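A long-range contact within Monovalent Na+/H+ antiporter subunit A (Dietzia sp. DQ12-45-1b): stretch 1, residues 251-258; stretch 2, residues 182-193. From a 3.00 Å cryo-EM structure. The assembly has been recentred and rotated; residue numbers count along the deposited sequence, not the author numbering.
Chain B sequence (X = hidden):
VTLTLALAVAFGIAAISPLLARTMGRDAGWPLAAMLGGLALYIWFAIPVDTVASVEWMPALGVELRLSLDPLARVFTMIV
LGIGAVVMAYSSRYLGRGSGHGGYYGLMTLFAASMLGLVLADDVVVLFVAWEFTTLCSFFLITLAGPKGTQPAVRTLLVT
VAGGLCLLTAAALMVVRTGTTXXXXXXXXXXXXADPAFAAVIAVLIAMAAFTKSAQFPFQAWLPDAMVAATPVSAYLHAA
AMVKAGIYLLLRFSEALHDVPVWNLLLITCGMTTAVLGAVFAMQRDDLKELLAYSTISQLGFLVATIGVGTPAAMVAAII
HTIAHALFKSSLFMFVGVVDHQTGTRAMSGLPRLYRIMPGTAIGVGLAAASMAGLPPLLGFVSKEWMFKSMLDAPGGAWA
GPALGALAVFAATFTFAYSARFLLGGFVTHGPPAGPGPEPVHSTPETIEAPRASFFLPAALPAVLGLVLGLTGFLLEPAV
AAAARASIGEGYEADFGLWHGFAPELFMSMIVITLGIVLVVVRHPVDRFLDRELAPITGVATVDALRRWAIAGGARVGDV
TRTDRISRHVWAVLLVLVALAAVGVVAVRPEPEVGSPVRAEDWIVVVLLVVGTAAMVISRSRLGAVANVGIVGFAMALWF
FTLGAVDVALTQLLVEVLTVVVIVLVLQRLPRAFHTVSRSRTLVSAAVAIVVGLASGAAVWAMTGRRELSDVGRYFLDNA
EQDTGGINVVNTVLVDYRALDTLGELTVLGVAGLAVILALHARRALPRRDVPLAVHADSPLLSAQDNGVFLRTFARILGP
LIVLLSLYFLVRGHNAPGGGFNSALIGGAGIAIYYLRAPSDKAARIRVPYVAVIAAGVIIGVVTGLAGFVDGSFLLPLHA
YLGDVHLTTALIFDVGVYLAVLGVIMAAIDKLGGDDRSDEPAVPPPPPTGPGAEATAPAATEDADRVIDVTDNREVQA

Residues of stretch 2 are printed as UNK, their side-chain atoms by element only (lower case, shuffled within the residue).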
ATOM      1  N   LEU B 251     -16.266  41.755 -12.945  1.00 72.90           N
ATOM      2  CA  LEU B 251     -16.556  43.115 -12.507  1.00 72.90           C
ATOM      3  C   LEU B 251     -15.813  43.456 -11.224  1.00 72.90           C
ATOM      4  O   LEU B 251     -15.343  44.586 -11.058  1.00 72.90           O
ATOM      5  CB  LEU B 251     -18.062  43.287 -12.309  1.00 72.90           C
ATOM      6  CG  LEU B 251     -18.829  43.926 -13.464  1.00 72.90           C
ATOM      7  CD1 LEU B 251     -20.312  43.646 -13.332  1.00 72.90           C
ATOM      8  CD2 LEU B 251     -18.572  45.413 -13.497  1.00 72.90           C
ATOM      9  N   ARG B 252     -15.697  42.492 -10.310  1.00 75.58           N
ATOM     10  CA  ARG B 252     -14.997  42.734  -9.054  1.00 75.58           C
ATOM     11  C   ARG B 252     -13.509  42.938  -9.290  1.00 75.58           C
ATOM     12  O   ARG B 252     -12.924  43.919  -8.819  1.00 75.58           O
ATOM     13  CB  ARG B 252     -15.231  41.571  -8.093  1.00 75.58           C
ATOM     14  CG  ARG B 252     -14.501  41.703  -6.772  1.00 75.58           C
ATOM     15  CD  ARG B 252     -14.829  43.020  -6.093  1.00 75.58           C
ATOM     16  NE  ARG B 252     -16.153  42.999  -5.483  1.00 75.58           N
ATOM     17  CZ  ARG B 252     -16.373  42.790  -4.190  1.00 75.58           C
ATOM     18  NH1 ARG B 252     -15.355  42.583  -3.369  1.00 75.58           N
ATOM     19  NH2 ARG B 252     -17.611  42.786  -3.718  1.00 75.58           N
ATOM     20  N   PHE B 253     -12.881  42.023 -10.021  1.00 74.22           N
ATOM     21  CA  PHE B 253     -11.449  42.095 -10.269  1.00 74.22           C
ATOM     22  C   PHE B 253     -11.077  43.140 -11.308  1.00 74.22           C
ATOM     23  O   PHE B 253      -9.890  43.287 -11.615  1.00 74.22           O
ATOM     24  CB  PHE B 253     -10.922  40.727 -10.703  1.00 74.22           C
ATOM     25  CG  PHE B 253     -10.606  39.819  -9.558  1.00 74.22           C
ATOM     26  CD1 PHE B 253      -9.380  39.885  -8.929  1.00 74.22           C
ATOM     27  CD2 PHE B 253     -11.537  38.903  -9.106  1.00 74.22           C
ATOM     28  CE1 PHE B 253      -9.087  39.053  -7.872  1.00 74.22           C
ATOM     29  CE2 PHE B 253     -11.249  38.069  -8.050  1.00 74.22           C
ATOM     30  CZ  PHE B 253     -10.023  38.143  -7.433  1.00 74.22           C
ATOM     31  N   SER B 254     -12.044  43.868 -11.854  1.00 74.69           N
ATOM     32  CA  SER B 254     -11.733  44.903 -12.826  1.00 74.69           C
ATOM     33  C   SER B 254     -11.172  46.164 -12.187  1.00 74.69           C
ATOM     34  O   SER B 254     -10.766  47.076 -12.913  1.00 74.69           O
ATOM     35  CB  SER B 254     -12.977  45.247 -13.645  1.00 74.69           C
ATOM     36  OG  SER B 254     -12.696  46.285 -14.563  1.00 74.69           O
ATOM     37  N   GLU B 255     -11.135  46.244 -10.857  1.00 78.88           N
ATOM     38  CA  GLU B 255     -10.517  47.393 -10.207  1.00 78.88           C
ATOM     39  C   GLU B 255      -9.004  47.371 -10.348  1.00 78.88           C
ATOM     40  O   GLU B 255      -8.380  48.430 -10.466  1.00 78.88           O
ATOM     41  CB  GLU B 255     -10.901  47.434  -8.728  1.00 78.88           C
ATOM     42  CG  GLU B 255     -10.245  48.559  -7.948  1.00 78.88           C
ATOM     43  CD  GLU B 255     -10.934  48.832  -6.629  1.00 78.88           C
ATOM     44  OE1 GLU B 255     -11.637  47.930  -6.127  1.00 78.88           O
ATOM     45  OE2 GLU B 255     -10.774  49.948  -6.093  1.00 78.88           O
ATOM     46  N   ALA B 256      -8.405  46.183 -10.348  1.00 78.91           N
ATOM     47  CA  ALA B 256      -6.963  46.031 -10.467  1.00 78.91           C
ATOM     48  C   ALA B 256      -6.524  45.708 -11.887  1.00 78.91           C
ATOM     49  O   ALA B 256      -5.660  46.390 -12.442  1.00 78.91           O
ATOM     50  CB  ALA B 256      -6.476  44.937  -9.513  1.00 78.91           C
ATOM     51  N   LEU B 257      -7.102  44.673 -12.485  1.00 76.19           N
ATOM     52  CA  LEU B 257      -6.675  44.197 -13.798  1.00 76.19           C
ATOM     53  C   LEU B 257      -7.496  44.810 -14.926  1.00 76.19           C
ATOM     54  O   LEU B 257      -8.092  44.095 -15.723  1.00 76.19           O
ATOM     55  CB  LEU B 257      -6.751  42.677 -13.840  1.00 76.19           C
ATOM     56  CG  LEU B 257      -5.800  41.940 -12.903  1.00 76.19           C
ATOM     57  CD1 LEU B 257      -6.075  40.450 -12.934  1.00 76.19           C
ATOM     58  CD2 LEU B 257      -4.364  42.225 -13.266  1.00 76.19           C
ATOM     59  N   HIS B 258      -7.553  46.136 -15.009  1.00 78.49           N
ATOM     60  CA  HIS B 258      -8.268  46.776 -16.105  1.00 78.49           C
ATOM     61  C   HIS B 258      -7.366  47.509 -17.080  1.00 78.49           C
ATOM     62  O   HIS B 258      -7.809  47.832 -18.183  1.00 78.49           O
ATOM     63  CB  HIS B 258      -9.325  47.749 -15.567  1.00 78.49           C
ATOM     64  CG  HIS B 258      -8.782  49.083 -15.164  1.00 78.49           C
ATOM     65  ND1 HIS B 258      -8.488  49.401 -13.856  1.00 78.49           N
ATOM     66  CD2 HIS B 258      -8.506  50.192 -15.890  1.00 78.49           C
ATOM     67  CE1 HIS B 258      -8.039  50.642 -13.796  1.00 78.49           C
ATOM     68  NE2 HIS B 258      -8.040  51.143 -15.017  1.00 78.49           N
ATOM     69  N   UNK B 182      -7.772  39.232   1.526  1.00 82.46           N
ATOM     70  CA  UNK B 182      -8.874  40.188   1.590  1.00 82.46           C
ATOM     71  C   UNK B 182      -9.043  40.768   0.194  1.00 82.46           C
ATOM     72  O   UNK B 182      -8.104  41.347  -0.361  1.00 82.46           O
ATOM     73  c   UNK B 182      -9.903  42.128   2.795  1.00 82.46           C
ATOM     74  c   UNK B 182      -8.170  40.790   3.958  1.00 82.46           C
ATOM     75  c   UNK B 182      -8.636  41.318   2.612  1.00 82.46           C
ATOM     76  N   UNK B 183     -10.236  40.626  -0.385  1.00 80.14           N
ATOM     77  CA  UNK B 183     -10.441  41.115  -1.744  1.00 80.14           C
ATOM     78  C   UNK B 183     -10.351  42.635  -1.806  1.00 80.14           C
ATOM     79  O   UNK B 183      -9.886  43.193  -2.804  1.00 80.14           O
ATOM     80  c   UNK B 183     -11.803  40.204  -3.745  1.00 80.14           C
ATOM     81  c   UNK B 183     -10.540  39.441  -4.085  1.00 80.14           C
ATOM     82  c   UNK B 183     -11.787  40.633  -2.280  1.00 80.14           C
ATOM     83  c   UNK B 183     -13.028  39.361  -4.032  1.00 80.14           C
ATOM     84  N   UNK B 184     -10.785  43.320  -0.747  1.00 82.79           N
ATOM     85  CA  UNK B 184     -10.701  44.775  -0.731  1.00 82.79           C
ATOM     86  C   UNK B 184      -9.271  45.269  -0.566  1.00 82.79           C
ATOM     87  O   UNK B 184      -8.991  46.430  -0.881  1.00 82.79           O
ATOM     88  c   UNK B 184     -11.578  45.346   0.381  1.00 82.79           C
ATOM     89  o   UNK B 184     -12.881  44.789   0.339  1.00 82.79           O
ATOM     90  N   UNK B 185      -8.365  44.423  -0.077  1.00 85.00           N
ATOM     91  CA  UNK B 185      -6.974  44.805   0.120  1.00 85.00           C
ATOM     92  C   UNK B 185      -6.041  44.231  -0.935  1.00 85.00           C
ATOM     93  O   UNK B 185      -4.889  44.667  -1.022  1.00 85.00           O
ATOM     94  o   UNK B 185      -7.604  44.713   5.000  1.00 85.00           O
ATOM     95  o   UNK B 185      -5.981  43.573   4.060  1.00 85.00           O
ATOM     96  c   UNK B 185      -7.322  44.945   2.650  1.00 85.00           C
ATOM     97  c   UNK B 185      -6.942  44.369   3.999  1.00 85.00           C
ATOM     98  c   UNK B 185      -6.498  44.370   1.511  1.00 85.00           C
ATOM     99  N   UNK B 186      -6.502  43.270  -1.728  1.00 81.32           N
ATOM    100  CA  UNK B 186      -5.689  42.714  -2.805  1.00 81.32           C
ATOM    101  C   UNK B 186      -5.824  43.535  -4.080  1.00 81.32           C
ATOM    102  O   UNK B 186      -4.844  43.744  -4.798  1.00 81.32           O
ATOM    103  c   UNK B 186      -6.072  41.239  -3.038  1.00 81.32           C
ATOM    104  c   UNK B 186      -5.966  38.919  -2.011  1.00 81.32           C
ATOM    105  c   UNK B 186      -5.541  40.746  -4.366  1.00 81.32           C
ATOM    106  c   UNK B 186      -5.541  40.363  -1.906  1.00 81.32           C
ATOM    107  N   UNK B 187      -7.029  44.025  -4.373  1.00 78.03           N
ATOM    108  CA  UNK B 187      -7.239  44.769  -5.610  1.00 78.03           C
ATOM    109  C   UNK B 187      -6.565  46.134  -5.577  1.00 78.03           C
ATOM    110  O   UNK B 187      -6.190  46.663  -6.628  1.00 78.03           O
ATOM    111  c   UNK B 187      -8.965  42.774  -7.110  1.00 78.03           C
ATOM    112  c   UNK B 187     -10.989  43.866  -6.149  1.00 78.03           C
ATOM    113  c   UNK B 187      -9.506  43.608  -5.973  1.00 78.03           C
ATOM    114  c   UNK B 187      -8.733  44.922  -5.878  1.00 78.03           C
ATOM    115  N   UNK B 188      -6.397  46.716  -4.393  1.00 80.61           N
ATOM    116  CA  UNK B 188      -5.776  48.031  -4.278  1.00 80.61           C
ATOM    117  C   UNK B 188      -4.307  47.868  -3.910  1.00 80.61           C
ATOM    118  O   UNK B 188      -3.633  48.842  -3.556  1.00 80.61           O
ATOM    119  c   UNK B 188      -7.998  48.947  -3.568  1.00 80.61           C
ATOM    120  c   UNK B 188      -6.284  48.382  -1.846  1.00 80.61           C
ATOM    121  c   UNK B 188      -6.514  48.907  -3.251  1.00 80.61           C
ATOM    122  N   UNK B 189      -3.804  46.640  -3.992  1.00 81.70           N
ATOM    123  CA  UNK B 189      -2.398  46.395  -3.723  1.00 81.70           C
ATOM    124  C   UNK B 189      -1.538  47.010  -4.827  1.00 81.70           C
ATOM    125  O   UNK B 189      -1.943  47.050  -5.991  1.00 81.70           O
ATOM    126  c   UNK B 189      -2.127  44.897  -3.624  1.00 81.70           C
ATOM    127  o   UNK B 189      -1.219  44.966  -1.426  1.00 81.70           O
ATOM    128  o   UNK B 189      -0.079  43.885  -2.958  1.00 81.70           O
ATOM    129  c   UNK B 189      -1.066  44.560  -2.596  1.00 81.70           C
ATOM    130  N   UNK B 190      -0.348  47.503  -4.488  1.00 81.77           N
ATOM    131  CA  UNK B 190       0.512  48.111  -5.511  1.00 81.77           C
ATOM    132  C   UNK B 190       1.222  47.089  -6.383  1.00 81.77           C
ATOM    133  O   UNK B 190       2.111  47.447  -7.163  1.00 81.77           O
ATOM    134  c   UNK B 190       0.197  47.682  -3.133  1.00 81.77           C
ATOM    135  c   UNK B 190       1.582  48.203  -3.388  1.00 81.77           C
ATOM    136  c   UNK B 190       1.511  48.925  -4.682  1.00 81.77           C
ATOM    137  N   UNK B 191       0.843  45.816  -6.267  1.00 79.76           N
ATOM    138  CA  UNK B 191       1.482  44.783  -7.075  1.00 79.76           C
ATOM    139  C   UNK B 191       1.011  44.850  -8.524  1.00 79.76           C
ATOM    140  O   UNK B 191       1.784  44.566  -9.445  1.00 79.76           O
ATOM    141  c   UNK B 191      -0.260  43.154  -6.281  1.00 79.76           C
ATOM    142  c   UNK B 191       1.227  43.396  -6.460  1.00 79.76           C
ATOM    143  c   UNK B 191       1.846  42.306  -7.314  1.00 79.76           C
ATOM    144  N   UNK B 192      -0.242  45.245  -8.758  1.00 79.41           N
ATOM    145  CA  UNK B 192      -0.770  45.319 -10.113  1.00 79.41           C
ATOM    146  C   UNK B 192      -0.093  46.389 -10.956  1.00 79.41           C
ATOM    147  O   UNK B 192      -0.264  46.388 -12.180  1.00 79.41           O
ATOM    148  c   UNK B 192      -4.281  41.662  -7.673  1.00 79.41           C
ATOM    149  n   UNK B 192      -4.070  44.109  -7.201  1.00 79.41           N
ATOM    150  c   UNK B 192      -3.514  45.165  -7.876  1.00 79.41           C
ATOM    151  c   UNK B 192      -3.968  40.712  -8.603  1.00 79.41           C
ATOM    152  c   UNK B 192      -3.207  43.329  -9.110  1.00 79.41           C
ATOM    153  c   UNK B 192      -3.285  41.038  -9.777  1.00 79.41           C
ATOM    154  c   UNK B 192      -2.975  44.739  -9.051  1.00 79.41           C
ATOM    155  c   UNK B 192      -3.895  42.970  -7.938  1.00 79.41           C
ATOM    156  c   UNK B 192      -2.901  42.335 -10.044  1.00 79.41           C
ATOM    157  c   UNK B 192      -2.276  45.572 -10.068  1.00 79.41           C
ATOM    158  N   UNK B 193       0.665  47.298 -10.341  1.00 83.02           N
ATOM    159  CA  UNK B 193       1.387  48.327 -11.071  1.00 83.02           C
ATOM    160  C   UNK B 193       2.897  48.173 -11.002  1.00 83.02           C
ATOM    161  O   UNK B 193       3.601  48.816 -11.787  1.00 83.02           O
ATOM    162  o   UNK B 193      -0.363  49.766 -10.185  1.00 83.02           O
ATOM    163  c   UNK B 193       1.006  49.719 -10.548  1.00 83.02           C
TER

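Position 182 carries three side-chain carbons, one bearing the other two. They stay out of reach of stretch 1. This is Val182, at the N-cap position just before a helix.

Position 183 has four carbons, forked at the second. One tip touches the Phe253 ring, the other the Arg252 side chain. The residue is Leu183. Leu183 CD1 is 3.6 Å from Phe253 CZ, and Leu183 CD2 is 3.9 Å from Arg252 CG.

Position 184 has one carbon and then one oxygen. It makes no contact with stretch 1. It is Ser184, and its OG is hydrogen-bonded elsewhere in the structure.

Position 185 has three carbons, the third carrying two oxygens. That carboxylate marks Glu185, which is out of reach.

Position 186 has four carbons, forked at the first, with one arm two carbons long. This is Ile186. Its CA-to-CB bond points sideways, and it makes no contact.

Position 187 again has four carbons, forked at the second. One tip touches the Arg252 backbone, the other the Phe253 ring. This is Leu187. Leu187 CD1 is 3.3 Å from Arg252 O, and Leu187 CD2 is 3.4 Å from Phe253 CD1. Leu187 O is 3.4 Å from Ala256 CB.

Position 188 has three carbons, the first forked. One tip touches the Glu255 carboxylate. It is Val188. Val188 CG1 is 3.9 Å from Glu255 OE2.

Position 189 has two carbons, the second carrying two oxygens. The CA-to-CB bond points sideways, and the side chain makes no contact with stretch 1. This is Asp189, the last residue of a type I turn that starts at Ile186.

Position 190 has three carbons closing a ring onto the backbone N. Only proline does this: Pro190, out of reach.

Position 191 has one carbon carrying two more. It is Val191, also out of reach.

Position 192 has one carbon, then fused five- and six-membered rings holding eight carbons and one nitrogen. Ala256 CB lies over a ring face. This is Trp192. Trp192 NE1 donates a hydrogen bond to Ile186 O at 2.6 Å, tying the indole to the turn.

Position 193 has one carbon and one oxygen. It is Ser193, without contact.

The contact works by packing; no hydrogen bond crosses it. Leu187 has the largest covered area and reaches Arg252, Phe253, Glu255 and Ala256. The backbones come closest at Ala256 CA and Leu187 CA, 5.0 Å apart. The Ala256 methyl makes a CH-pi contact, with Ala256 CB 3.3 Å from the centroid of the Trp192 five-membered ring. Leu257 CD2 lies 3.5 Å from Trp192 CE3. Together the stretches bury 521 Å².

Stretch 2 (182-193) VLSEILVDPVWS
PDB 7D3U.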